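Local coordinates for mediator of RNA polymerase II transcription subunit 18 (Schizosaccharomyces pombe, PDB 3C0T), which serves within the Mediator complex as a coactivator subunit that helps convey signals from gene-specific regulators to the RNA polymerase II transcription machinery, at residues S121-I126 with L144-Q149. Residues are numbered along the deposited sequence; the frame is centred on the assembly and turned at random.
Sequences SHEYII and LIPSQQ
Ile125 and Leu144 face each other as an antiparallel hydrogen-bonded pair, Ile125 N donating to Leu144 O at 2.9 Å and Leu144 N to Ile125 O at 2.6 Å. Their side chains share one face of the sheet, CB of Ile125 lying 4.1 Å from CB of Leu144, and Phe156 touches both; branched aliphatic residues suit this buried spot. CG1 of Ile125 lies anti to its carbonyl carbon, and with chi2 at 174° CD1 reaches 3.9 Å from Pro146 CG, the two side chains sliding past each other in opposite directions. Proline fits where the strands part, since it has no N-H to offer a neighbour. Beyond the pair the chains splay, and Glu123 spans the widening gap. Its extended chain crosses that of Gln149 at about a right angle, the carboxylate and amide planes 61° apart. Glu123 OE2 rests 3.3 Å from Gln149 CA and 3.7 Å from Pro146 CG. Across the two segments these contacts are packing; both carboxylate oxygens are hydrogen-bonded just beyond them, and OE1 forms a salt bridge with Arg150 NE. An alanine in place of Glu123 would probably leave Arg150 without this acidic mate and open a gap beside Pro146 and Gln149. The arrangement is that of a beta hairpin, strands 118-133 and 136-146, whose open end diverges within the large antiparallel sheet of Med18.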
ATOM      1  N   SER A 121      -5.077 -14.763  -6.721  1.00 51.68           N
ATOM      2  CA  SER A 121      -4.408 -15.149  -5.484  1.00 51.27           C
ATOM      3  C   SER A 121      -5.226 -14.664  -4.285  1.00 51.76           C
ATOM      4  O   SER A 121      -5.808 -15.463  -3.549  1.00 51.91           O
ATOM      5  CB  SER A 121      -3.004 -14.548  -5.422  1.00 51.45           C
ATOM      6  OG  SER A 121      -2.401 -14.816  -4.164  1.00 51.18           O
ATOM      7  N   HIS A 122      -5.273 -13.347  -4.098  1.00 50.82           N
ATOM      8  CA  HIS A 122      -6.024 -12.756  -2.991  1.00 48.27           C
ATOM      9  C   HIS A 122      -6.436 -11.325  -3.313  1.00 47.62           C
ATOM     10  O   HIS A 122      -6.007 -10.748  -4.315  1.00 47.02           O
ATOM     11  CB  HIS A 122      -5.183 -12.760  -1.714  1.00 46.03           C
ATOM     12  CG  HIS A 122      -3.859 -12.075  -1.860  1.00 46.46           C
ATOM     13  ND1 HIS A 122      -2.847 -12.574  -2.654  1.00 46.71           N
ATOM     14  CD2 HIS A 122      -3.381 -10.929  -1.319  1.00 45.05           C
ATOM     15  CE1 HIS A 122      -1.803 -11.766  -2.593  1.00 43.51           C
ATOM     16  NE2 HIS A 122      -2.101 -10.761  -1.789  1.00 43.88           N
ATOM     17  N   GLU A 123      -7.280 -10.760  -2.457  1.00 46.25           N
ATOM     18  CA  GLU A 123      -7.742  -9.397  -2.639  1.00 46.11           C
ATOM     19  C   GLU A 123      -7.979  -8.740  -1.291  1.00 45.68           C
ATOM     20  O   GLU A 123      -8.203  -9.416  -0.284  1.00 45.14           O
ATOM     21  CB  GLU A 123      -9.040  -9.370  -3.443  1.00 46.90           C
ATOM     22  CG  GLU A 123     -10.212 -10.071  -2.757  1.00 48.08           C
ATOM     23  CD  GLU A 123     -11.502  -9.932  -3.540  1.00 46.74           C
ATOM     24  OE1 GLU A 123     -11.435  -9.855  -4.782  1.00 49.92           O
ATOM     25  OE2 GLU A 123     -12.584  -9.911  -2.922  1.00 50.74           O
ATOM     26  N   TYR A 124      -7.920  -7.415  -1.275  1.00 42.48           N
ATOM     27  CA  TYR A 124      -8.160  -6.671  -0.051  1.00 41.99           C
ATOM     28  C   TYR A 124      -8.498  -5.230  -0.379  1.00 41.51           C
ATOM     29  O   TYR A 124      -8.428  -4.796  -1.535  1.00 41.02           O
ATOM     30  CB  TYR A 124      -6.944  -6.726   0.897  1.00 39.96           C
ATOM     31  CG  TYR A 124      -5.637  -6.324   0.262  1.00 38.44           C
ATOM     32  CD1 TYR A 124      -4.890  -7.243  -0.465  1.00 36.98           C
ATOM     33  CD2 TYR A 124      -5.166  -5.009   0.355  1.00 39.65           C
ATOM     34  CE1 TYR A 124      -3.705  -6.872  -1.091  1.00 37.83           C
ATOM     35  CE2 TYR A 124      -3.980  -4.622  -0.262  1.00 37.94           C
ATOM     36  CZ  TYR A 124      -3.253  -5.562  -0.987  1.00 39.72           C
ATOM     37  OH  TYR A 124      -2.072  -5.201  -1.597  1.00 36.91           O
ATOM     38  N   ILE A 125      -8.873  -4.495   0.655  1.00 40.54           N
ATOM     39  CA  ILE A 125      -9.252  -3.107   0.513  1.00 40.49           C
ATOM     40  C   ILE A 125      -8.359  -2.234   1.387  1.00 40.24           C
ATOM     41  O   ILE A 125      -7.999  -2.622   2.499  1.00 39.73           O
ATOM     42  CB  ILE A 125     -10.733  -2.927   0.917  1.00 41.76           C
ATOM     43  CG1 ILE A 125     -11.628  -3.510  -0.180  1.00 42.45           C
ATOM     44  CG2 ILE A 125     -11.043  -1.453   1.184  1.00 42.48           C
ATOM     45  CD1 ILE A 125     -13.108  -3.520   0.163  1.00 45.26           C
ATOM     46  N   ILE A 126      -7.970  -1.075   0.862  1.00 39.80           N
ATOM     47  CA  ILE A 126      -7.143  -0.144   1.618  1.00 39.14           C
ATOM     48  C   ILE A 126      -7.981   1.085   1.944  1.00 41.63           C
ATOM     49  O   ILE A 126      -8.568   1.721   1.055  1.00 41.23           O
ATOM     50  CB  ILE A 126      -5.882   0.325   0.845  1.00 39.40           C
ATOM     51  CG1 ILE A 126      -4.928  -0.852   0.597  1.00 39.18           C
ATOM     52  CG2 ILE A 126      -5.149   1.392   1.657  1.00 36.79           C
ATOM     53  CD1 ILE A 126      -4.513  -1.592   1.859  1.00 41.14           C
ATOM     54  N   LEU A 144      -8.367  -3.775   4.835  1.00 46.09           N
ATOM     55  CA  LEU A 144      -9.633  -4.437   5.104  1.00 45.60           C
ATOM     56  C   LEU A 144      -9.943  -5.618   4.198  1.00 45.94           C
ATOM     57  O   LEU A 144      -9.239  -5.870   3.223  1.00 47.25           O
ATOM     58  CB  LEU A 144     -10.755  -3.399   5.015  1.00 45.38           C
ATOM     59  CG  LEU A 144     -11.039  -2.483   6.220  1.00 48.40           C
ATOM     60  CD1 LEU A 144      -9.942  -2.569   7.275  1.00 46.74           C
ATOM     61  CD2 LEU A 144     -11.216  -1.054   5.722  1.00 46.56           C
ATOM     62  N   ILE A 145     -11.015  -6.328   4.529  1.00 46.58           N
ATOM     63  CA  ILE A 145     -11.458  -7.499   3.782  1.00 46.01           C
ATOM     64  C   ILE A 145     -12.912  -7.314   3.368  1.00 47.01           C
ATOM     65  O   ILE A 145     -13.762  -7.011   4.201  1.00 46.91           O
ATOM     66  CB  ILE A 145     -11.361  -8.785   4.664  1.00 46.94           C
ATOM     67  CG1 ILE A 145      -9.929  -8.969   5.170  1.00 44.83           C
ATOM     68  CG2 ILE A 145     -11.791 -10.011   3.871  1.00 45.60           C
ATOM     69  CD1 ILE A 145      -8.913  -9.088   4.058  1.00 47.69           C
ATOM     70  N   PRO A 146     -13.218  -7.494   2.071  1.00 48.33           N
ATOM     71  CA  PRO A 146     -14.593  -7.344   1.572  1.00 49.02           C
ATOM     72  C   PRO A 146     -15.518  -8.334   2.286  1.00 50.61           C
ATOM     73  O   PRO A 146     -15.093  -9.431   2.662  1.00 49.48           O
ATOM     74  CB  PRO A 146     -14.467  -7.681   0.088  1.00 45.70           C
ATOM     75  CG  PRO A 146     -13.041  -7.390  -0.227  1.00 48.03           C
ATOM     76  CD  PRO A 146     -12.306  -7.880   0.983  1.00 48.13           C
ATOM     77  N   SER A 147     -16.776  -7.958   2.478  1.00 52.46           N
ATOM     78  CA  SER A 147     -17.709  -8.864   3.133  1.00 57.62           C
ATOM     79  C   SER A 147     -18.181  -9.917   2.122  1.00 59.19           C
ATOM     80  O   SER A 147     -18.808 -10.910   2.485  1.00 59.36           O
ATOM     81  CB  SER A 147     -18.896  -8.081   3.718  1.00 55.87           C
ATOM     82  OG  SER A 147     -19.398  -7.136   2.790  1.00 59.19           O
ATOM     83  N   GLN A 148     -17.847  -9.690   0.854  1.00 60.88           N
ATOM     84  CA  GLN A 148     -18.191 -10.594  -0.244  1.00 61.87           C
ATOM     85  C   GLN A 148     -17.104 -10.411  -1.310  1.00 60.28           C
ATOM     86  O   GLN A 148     -16.761  -9.280  -1.657  1.00 58.58           O
ATOM     87  CB  GLN A 148     -19.552 -10.216  -0.833  1.00 66.42           C
ATOM     88  CG  GLN A 148     -20.391 -11.391  -1.300  1.00 71.87           C
ATOM     89  CD  GLN A 148     -21.081 -12.102  -0.144  1.00 76.38           C
ATOM     90  OE1 GLN A 148     -20.428 -12.597   0.780  1.00 77.61           O
ATOM     91  NE2 GLN A 148     -22.411 -12.152  -0.190  1.00 78.22           N
ATOM     92  N   GLN A 149     -16.565 -11.504  -1.837  1.00 58.70           N
ATOM     93  CA  GLN A 149     -15.511 -11.386  -2.834  1.00 59.88           C
ATOM     94  C   GLN A 149     -15.855 -10.444  -3.993  1.00 59.40           C
ATOM     95  O   GLN A 149     -16.932 -10.528  -4.574  1.00 59.70           O
ATOM     96  CB  GLN A 149     -15.129 -12.765  -3.377  1.00 60.95           C
ATOM     97  CG  GLN A 149     -13.998 -12.711  -4.397  1.00 62.39           C
ATOM     98  CD  GLN A 149     -13.335 -14.060  -4.618  1.00 65.12           C
ATOM     99  OE1 GLN A 149     -12.725 -14.622  -3.706  1.00 65.91           O
ATOM    100  NE2 GLN A 149     -13.451 -14.585  -5.834  1.00 64.39           N
TER